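Saframycin Mx1 synthetase B (Legionella pneumophila subsp. pneumophila, PDB 3KXW) is an AMP-binding enzyme of the ANL clan, modelled with 5'-O-[(S)-(dodecanoyloxy)(hydroxy)phosphoryl]adenosine in its pocket. Local coordinates at residues 253-256 against 257-261; 302-305 against 306-310; 12-15 against 16-20. One frame throughout, in Å; residues are numbered along the deposited sequence.

How the contacts relate
Three short helical stretches illustrate how residues three to five apart are fitted to their place in the fold. Contact 3, near the N-terminus, is the most buried, and its two flanks differ: valines and a leucine pack inward while one salt bridge runs along the side. Contacts 1 and 2 are partly buried and touch each other, Leu253 CD2 lying 4.2 Å from Phe309 CZ, although their centres are about 21 Å apart. Contact 1 lies at the C-terminal end of helix 250-259; contacts 2 and 3 open helices 303-313 and 13-23. Aromatic contact and a backbone turn mark contact 1, ionic and water-mediated links contact 2, apolar packing with one salt bridge contact 3.

Contact 1: residues 253-256 against 257-261; sequences LKHI and TKYKA
His255 and Tyr259, one helical turn apart, extend their rings side by side in the same direction. They meet obliquely, with His255 CD2 4.0 Å from Tyr259 CE2. In both residues CG lies beside the backbone N and anti to the carbonyl carbon (chi1 -70° and -69°), which carries the two rings out together. The tyrosine ring also sets its edge against the carbonyl oxygen of its neighbour: Tyr259 CD2 is 3.3 Å from His255 O, which lies close to the ring plane. Over one face of the same ring passes CG of Lys258. Beyond the pair, both side chains rest on Leu33 of strand 28-34, and the phenol oxygen bonds to Glu38, which ties the turn to that part of the sheet.

Just past this pair the helix closes in a Schellman motif. Lys260 adopts a positive phi (46°), and Ala261 N donates to Ile256 O over 3.1 Å, the bond across five residues that defines the motif. A weak bond from Lys260 N to Thr257 O is its second. The reversal turns the methyl of Ala261 back toward the helix, where its CB stands 4.2 Å from Ile256 CG1, and the isoleucine in turn packs on Trp291.

On another side of the helix, Thr257 curls its hydroxyl back onto the preceding turn. Leu253 O is gripped twice, by Thr257 OG1 at 2.8 Å and by Thr257 N at 3.0 Å, from opposite faces of its plane; the hydroxyl is also bonded to the backbone N of Asp287.

Contact 2: residues 302-305 against 306-310; sequences REET and MEHFY
Met306, present as selenomethionine, folds back along the first turn of its helix onto the backbone of Arg302, the N-cap residue. Its chain is bent at the last torsion (chi3 -73°), which brings the terminal methyl round so that Met306 CE lies 3.5 Å from Arg302 O. That oxygen also accepts the first backbone bond of the turn, from Met306 N at 3.2 Å, so one residue covers it with both its amide and its methyl. Val301 and Tyr345 pack against the same side chain.

Thr305, buried beside it, offers its hydroxyl to the arginine: Arg302 NH1 donates to Thr305 OG1 across 2.8 Å, in the guanidinium plane. Asp272 and Asn268 also bond to this hydroxyl, joining the start of helix 303-313, the helix of a beta-alpha-beta unit with strands 293-296 and 323-328, to helix 269-277 and the residue before it.

Glu304 faces outward and works in two directions. With CG anti to its backbone N (chi1 -180°) and the chain extended, its CG comes over the His308 ring, 3.8 Å from the centroid, in a CH-pi contact. The carboxylate reaches beyond: Glu304 OE1 takes Arg302 NH2 at 2.8 Å through its anti lone pair, while Glu304 OE2 accepts from a water at 2.6 Å that lies at the edge of the imidazole, 2.8 Å from His308 NE2.

The rotation of the Arg302 guanidinium is thus fixed by two in-plane partners, and NE has a salt bridge to Glu499. Glu303, whose OE1 also bonds to Tyr345 OH, and Glu307 lie side by side and share Lys320, whose positive charge probably offsets their mutual repulsion.

Contact 3: residues 12-15 against 16-20; sequences SLVD and VVRLR
Asp15 and Arg18 run side by side along the first turns of helix 13-23 and close a salt bridge, Asp15 OD1 to Arg18 NH1 at 3.0 Å. Both chains start beside their backbone N, but the arginine then kinks at chi3 (56°), turning its NH1 toward the carboxylate alongside. The bond is far from ideal in direction. The nitrogen approaches from above the carboxylate plane, the two flat groups are turned 71° apart, and the N-H points only roughly at the oxygen.

Leu13 behaves differently. Its first bond leads away from the next turn, yet the end of the chain returns, so that CD1 settles 4.2 Å from Val16 CB and CG lies 4.3 Å from Val17 CG2. In Val17, CG1 is anti to the backbone N (chi1 174°), which puts CG2 beside that N and 3.4 Å from Leu13 O. Val14 crosses the aliphatic part of Arg18 at an angle, Val14 CG1 meeting Arg18 CD.

At the start of the helix Ser12 is the N-cap, and its OG accepts a weak capping bond of 3.5 Å from Asp15 N. The apolar side chains face two other helices: Leu13 touches Leu228 and Tyr232, and Val17 touches Ile231, all of helix 220-233, while Val14 leans on Leu86 and Tyr87 of helix 76-87.

One flank therefore joins its own turns and neighbouring helices by hydrocarbon packing. On the other, a single, imperfectly aimed salt bridge links Asp15 to Arg18; it probably owes more to charge attraction than to hydrogen-bond geometry.

Contact 1: residues 253-256 against 257-261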
loop_
_atom_site.group_PDB
_atom_site.type_symbol
_atom_site.label_atom_id
_atom_site.label_comp_id
_atom_site.label_asym_id
_atom_site.label_seq_id
_atom_site.Cartn_x
_atom_site.Cartn_y
_atom_site.Cartn_z
ATOM N N LEU A 253 11.841 13.767 1.155
ATOM C CA LEU A 253 11.895 15.027 0.412
ATOM C C LEU A 253 13.334 15.380 0.030
ATOM O O LEU A 253 13.579 15.939 -1.040
ATOM C CB LEU A 253 11.211 16.152 1.200
ATOM C CG LEU A 253 9.838 15.790 1.777
ATOM C CD1 LEU A 253 9.275 17.007 2.514
ATOM C CD2 LEU A 253 8.841 15.323 0.707
ATOM N N LYS A 254 14.288 15.037 0.892
ATOM C CA LYS A 254 15.711 15.141 0.529
ATOM C C LYS A 254 16.072 14.303 -0.701
ATOM O O LYS A 254 16.769 14.777 -1.617
ATOM C CB LYS A 254 16.618 14.724 1.683
ATOM C CG LYS A 254 16.797 15.789 2.737
ATOM C CD LYS A 254 17.949 15.378 3.679
ATOM C CE LYS A 254 18.252 16.446 4.724
ATOM N NZ LYS A 254 19.341 16.015 5.666
ATOM N N HIS A 255 15.618 13.059 -0.735
ATOM C CA HIS A 255 15.912 12.230 -1.910
ATOM C C HIS A 255 15.211 12.715 -3.169
ATOM O O HIS A 255 15.795 12.661 -4.249
ATOM C CB HIS A 255 15.618 10.754 -1.652
ATOM C CG HIS A 255 16.575 10.139 -0.689
ATOM N ND1 HIS A 255 16.219 9.160 0.210
ATOM C CD2 HIS A 255 17.883 10.400 -0.467
ATOM C CE1 HIS A 255 17.275 8.823 0.930
ATOM N NE2 HIS A 255 18.297 9.556 0.536
ATOM N N ILE A 256 13.970 13.176 -3.037
ATOM C CA ILE A 256 13.260 13.706 -4.184
ATOM C C ILE A 256 14.086 14.851 -4.738
ATOM O O ILE A 256 14.223 15.015 -5.964
ATOM C CB ILE A 256 11.832 14.185 -3.805
ATOM C CG1 ILE A 256 10.894 12.960 -3.646
ATOM C CG2 ILE A 256 11.300 15.178 -4.833
ATOM C CD1 ILE A 256 9.469 13.314 -3.089
ATOM N N THR A 257 14.646 15.631 -3.816
ATOM C CA THR A 257 15.457 16.785 -4.165
ATOM C C THR A 257 16.735 16.357 -4.897
ATOM O O THR A 257 17.032 16.851 -5.994
ATOM C CB THR A 257 15.850 17.583 -2.902
ATOM O OG1 THR A 257 14.677 18.183 -2.319
ATOM C CG2 THR A 257 16.870 18.684 -3.268
ATOM N N LYS A 258 17.484 15.458 -4.264
ATOM C CA LYS A 258 18.768 14.992 -4.775
ATOM C C LYS A 258 18.647 14.334 -6.143
ATOM O O LYS A 258 19.424 14.628 -7.038
ATOM C CB LYS A 258 19.411 14.018 -3.798
ATOM C CG LYS A 258 20.814 13.542 -4.203
ATOM C CD LYS A 258 21.426 12.666 -3.113
ATOM C CE LYS A 258 22.738 12.050 -3.568
ATOM N NZ LYS A 258 23.406 11.362 -2.432
ATOM N N TYR A 259 17.642 13.478 -6.304
ATOM C CA TYR A 259 17.518 12.651 -7.499
ATOM C C TYR A 259 16.601 13.256 -8.558
ATOM O O TYR A 259 16.348 12.637 -9.594
ATOM C CB TYR A 259 17.060 11.234 -7.101
ATOM C CG TYR A 259 18.143 10.490 -6.342
ATOM C CD1 TYR A 259 19.169 9.844 -7.019
ATOM C CD2 TYR A 259 18.163 10.469 -4.956
ATOM C CE1 TYR A 259 20.178 9.179 -6.330
ATOM C CE2 TYR A 259 19.181 9.809 -4.254
ATOM C CZ TYR A 259 20.188 9.174 -4.959
ATOM O OH TYR A 259 21.194 8.496 -4.290
ATOM N N LYS A 260 16.117 14.468 -8.294
ATOM C CA LYS A 260 15.154 15.128 -9.167
ATOM C C LYS A 260 14.037 14.188 -9.571
ATOM O O LYS A 260 13.700 14.075 -10.740
ATOM C CB LYS A 260 15.844 15.719 -10.401
ATOM C CG LYS A 260 16.545 17.013 -10.081
ATOM C CD LYS A 260 17.599 17.341 -11.092
ATOM C CE LYS A 260 18.281 18.637 -10.703
ATOM N NZ LYS A 260 17.360 19.754 -11.027
ATOM N N ALA A 261 13.445 13.523 -8.590
ATOM C CA ALA A 261 12.319 12.659 -8.877
ATOM C C ALA A 261 11.152 13.488 -9.378
ATOM O O ALA A 261 10.926 14.631 -8.933
ATOM C CB ALA A 261 11.911 11.839 -7.605
#

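Contact 2: residues 302-305 against 306-310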
loop_
_atom_site.group_PDB
_atom_site.type_symbol
_atom_site.label_atom_id
_atom_site.label_comp_id
_atom_site.label_asym_id
_atom_site.label_seq_id
_atom_site.Cartn_x
_atom_site.Cartn_y
_atom_site.Cartn_z
ATOM N N ARG A 302 -7.684 13.436 1.619
ATOM C CA ARG A 302 -8.203 14.603 2.356
ATOM C C ARG A 302 -7.696 15.949 1.836
ATOM O O ARG A 302 -6.505 16.151 1.705
ATOM C CB ARG A 302 -7.878 14.497 3.854
ATOM C CG ARG A 302 -8.364 13.205 4.509
ATOM C CD ARG A 302 -7.886 13.099 5.945
ATOM N NE ARG A 302 -8.536 14.043 6.861
ATOM C CZ ARG A 302 -8.007 15.188 7.298
ATOM N NH1 ARG A 302 -6.823 15.596 6.871
ATOM N NH2 ARG A 302 -8.679 15.950 8.161
ATOM N N GLU A 303 -8.615 16.868 1.548
ATOM C CA GLU A 303 -8.240 18.233 1.188
ATOM C C GLU A 303 -7.372 18.890 2.257
ATOM O O GLU A 303 -6.358 19.491 1.945
ATOM C CB GLU A 303 -9.478 19.100 0.944
ATOM C CG GLU A 303 -9.157 20.602 0.928
ATOM C CD GLU A 303 -8.344 21.015 -0.289
ATOM O OE1 GLU A 303 -8.387 20.285 -1.297
ATOM O OE2 GLU A 303 -7.653 22.061 -0.229
ATOM N N GLU A 304 -7.756 18.750 3.524
ATOM C CA GLU A 304 -6.999 19.398 4.592
ATOM C C GLU A 304 -5.528 18.922 4.623
ATOM O O GLU A 304 -4.615 19.725 4.786
ATOM C CB GLU A 304 -7.683 19.218 5.956
ATOM C CG GLU A 304 -6.932 19.887 7.114
ATOM C CD GLU A 304 -7.659 19.755 8.465
ATOM O OE1 GLU A 304 -8.006 18.622 8.871
ATOM O OE2 GLU A 304 -7.877 20.791 9.129
ATOM N N THR A 305 -5.322 17.615 4.477
ATOM C CA THR A 305 -3.983 17.053 4.363
ATOM C C THR A 305 -3.170 17.699 3.270
ATOM O O THR A 305 -2.022 18.075 3.485
ATOM C CB THR A 305 -4.033 15.542 4.076
ATOM O OG1 THR A 305 -4.685 14.889 5.165
ATOM C CG2 THR A 305 -2.621 14.975 3.898
HETATM N N MSE A 306 -3.740 17.801 2.076
HETATM C CA MSE A 306 -2.962 18.322 0.960
HETATM C C MSE A 306 -2.698 19.817 1.093
HETATM O O MSE A 306 -1.646 20.311 0.679
HETATM C CB MSE A 306 -3.606 17.974 -0.384
HETATM C CG MSE A 306 -3.549 16.484 -0.619
HETATM SE SE MSE A 306 -4.310 15.839 -2.282
HETATM C CE MSE A 306 -6.175 16.101 -1.827
ATOM N N GLU A 307 -3.653 20.532 1.671
ATOM C CA GLU A 307 -3.489 21.968 1.839
ATOM C C GLU A 307 -2.404 22.219 2.879
ATOM O O GLU A 307 -1.562 23.074 2.664
ATOM C CB GLU A 307 -4.818 22.644 2.193
ATOM C CG GLU A 307 -4.738 24.128 2.586
ATOM C CD GLU A 307 -4.255 25.068 1.485
ATOM O OE1 GLU A 307 -4.180 24.686 0.303
ATOM O OE2 GLU A 307 -3.949 26.233 1.814
ATOM N N HIS A 308 -2.418 21.458 3.982
ATOM C CA HIS A 308 -1.371 21.539 5.004
ATOM C C HIS A 308 -0.006 21.279 4.412
ATOM O O HIS A 308 0.947 21.978 4.720
ATOM C CB HIS A 308 -1.572 20.518 6.120
ATOM C CG HIS A 308 -2.635 20.876 7.108
ATOM N ND1 HIS A 308 -2.892 20.112 8.222
ATOM C CD2 HIS A 308 -3.509 21.909 7.148
ATOM C CE1 HIS A 308 -3.880 20.656 8.912
ATOM N NE2 HIS A 308 -4.277 21.746 8.278
ATOM N N PHE A 309 0.088 20.253 3.572
ATOM C CA PHE A 309 1.363 19.892 2.976
ATOM C C PHE A 309 1.834 20.976 2.008
ATOM O O PHE A 309 3.016 21.324 1.964
ATOM C CB PHE A 309 1.250 18.555 2.232
ATOM C CG PHE A 309 2.571 18.033 1.763
ATOM C CD1 PHE A 309 3.345 17.249 2.599
ATOM C CD2 PHE A 309 3.045 18.347 0.502
ATOM C CE1 PHE A 309 4.592 16.751 2.186
ATOM C CE2 PHE A 309 4.293 17.874 0.080
ATOM C CZ PHE A 309 5.056 17.064 0.917
ATOM N N TYR A 310 0.892 21.513 1.248
ATOM C CA TYR A 310 1.230 22.542 0.278
ATOM C C TYR A 310 1.771 23.777 0.986
ATOM O O TYR A 310 2.812 24.300 0.601
ATOM C CB TYR A 310 0.022 22.916 -0.578
ATOM C CG TYR A 310 0.248 24.207 -1.328
ATOM C CD1 TYR A 310 1.228 24.295 -2.313
ATOM C CD2 TYR A 310 -0.489 25.335 -1.038
ATOM C CE1 TYR A 310 1.453 25.487 -3.007
ATOM C CE2 TYR A 310 -0.267 26.525 -1.720
ATOM C CZ TYR A 310 0.686 26.592 -2.701
ATOM O OH TYR A 310 0.889 27.792 -3.354
HETATM O O HOH W 1 -6.676 23.066 8.978
#

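Contact 3: residues 12-15 against 16-20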
loop_
_atom_site.group_PDB
_atom_site.type_symbol
_atom_site.label_atom_id
_atom_site.label_comp_id
_atom_site.label_asym_id
_atom_site.label_seq_id
_atom_site.Cartn_x
_atom_site.Cartn_y
_atom_site.Cartn_z
ATOM N N SER A 12 4.671 -10.715 -22.087
ATOM C CA SER A 12 4.851 -10.706 -20.648
ATOM C C SER A 12 5.927 -9.713 -20.241
ATOM O O SER A 12 6.733 -9.292 -21.061
ATOM C CB SER A 12 5.236 -12.090 -20.147
ATOM O OG SER A 12 6.581 -12.383 -20.510
ATOM N N LEU A 13 5.954 -9.362 -18.955
ATOM C CA LEU A 13 6.993 -8.484 -18.443
ATOM C C LEU A 13 8.362 -9.126 -18.618
ATOM O O LEU A 13 9.368 -8.431 -18.759
ATOM C CB LEU A 13 6.748 -8.187 -16.960
ATOM C CG LEU A 13 7.729 -7.191 -16.344
ATOM C CD1 LEU A 13 7.641 -5.846 -17.059
ATOM C CD2 LEU A 13 7.432 -7.053 -14.829
ATOM N N VAL A 14 8.401 -10.453 -18.593
ATOM C CA VAL A 14 9.672 -11.169 -18.811
ATOM C C VAL A 14 10.334 -10.714 -20.120
ATOM O O VAL A 14 11.529 -10.386 -20.150
ATOM C CB VAL A 14 9.490 -12.696 -18.826
ATOM C CG1 VAL A 14 10.783 -13.411 -19.294
ATOM C CG2 VAL A 14 9.086 -13.202 -17.428
ATOM N N ASP A 15 9.563 -10.711 -21.201
ATOM C CA ASP A 15 10.117 -10.351 -22.509
ATOM C C ASP A 15 10.426 -8.873 -22.629
ATOM O O ASP A 15 11.349 -8.479 -23.356
ATOM C CB ASP A 15 9.216 -10.838 -23.645
ATOM C CG ASP A 15 9.294 -12.338 -23.822
ATOM O OD1 ASP A 15 10.342 -12.923 -23.437
ATOM O OD2 ASP A 15 8.324 -12.919 -24.339
ATOM N N VAL A 16 9.668 -8.045 -21.913
ATOM C CA VAL A 16 9.988 -6.627 -21.873
ATOM C C VAL A 16 11.371 -6.420 -21.257
ATOM O O VAL A 16 12.194 -5.658 -21.788
ATOM C CB VAL A 16 8.947 -5.804 -21.090
ATOM C CG1 VAL A 16 9.440 -4.348 -20.941
ATOM C CG2 VAL A 16 7.597 -5.855 -21.801
ATOM N N VAL A 17 11.629 -7.075 -20.121
ATOM C CA VAL A 17 12.925 -6.927 -19.460
ATOM C C VAL A 17 14.051 -7.484 -20.340
ATOM O O VAL A 17 15.099 -6.858 -20.481
ATOM C CB VAL A 17 12.959 -7.605 -18.070
ATOM C CG1 VAL A 17 14.366 -7.556 -17.482
ATOM C CG2 VAL A 17 11.971 -6.916 -17.135
ATOM N N ARG A 18 13.824 -8.657 -20.921
ATOM C CA ARG A 18 14.818 -9.265 -21.821
ATOM C C ARG A 18 15.201 -8.318 -22.959
ATOM O O ARG A 18 16.378 -8.183 -23.282
ATOM C CB ARG A 18 14.317 -10.587 -22.420
ATOM C CG ARG A 18 14.343 -11.782 -21.442
ATOM C CD ARG A 18 13.876 -13.102 -22.097
ATOM N NE ARG A 18 14.656 -13.465 -23.301
ATOM C CZ ARG A 18 14.206 -13.379 -24.556
ATOM N NH1 ARG A 18 12.973 -12.940 -24.810
ATOM N NH2 ARG A 18 14.984 -13.741 -25.580
ATOM N N LEU A 19 14.199 -7.691 -23.570
ATOM C CA LEU A 19 14.421 -6.819 -24.719
ATOM C C LEU A 19 15.106 -5.517 -24.318
ATOM O O LEU A 19 16.026 -5.053 -24.988
ATOM C CB LEU A 19 13.114 -6.537 -25.446
ATOM C CG LEU A 19 13.270 -5.820 -26.790
ATOM C CD1 LEU A 19 14.145 -6.639 -27.730
ATOM C CD2 LEU A 19 11.893 -5.572 -27.434
ATOM N N ARG A 20 14.659 -4.923 -23.222
ATOM C CA ARG A 20 15.350 -3.750 -22.707
ATOM C C ARG A 20 16.824 -4.024 -22.419
ATOM O O ARG A 20 17.663 -3.159 -22.648
ATOM C CB ARG A 20 14.658 -3.208 -21.465
ATOM C CG ARG A 20 13.339 -2.518 -21.814
ATOM C CD ARG A 20 12.845 -1.578 -20.729
ATOM N NE ARG A 20 11.578 -0.964 -21.108
ATOM C CZ ARG A 20 11.425 0.063 -21.938
ATOM N NH1 ARG A 20 12.469 0.651 -22.530
ATOM N NH2 ARG A 20 10.201 0.510 -22.184
#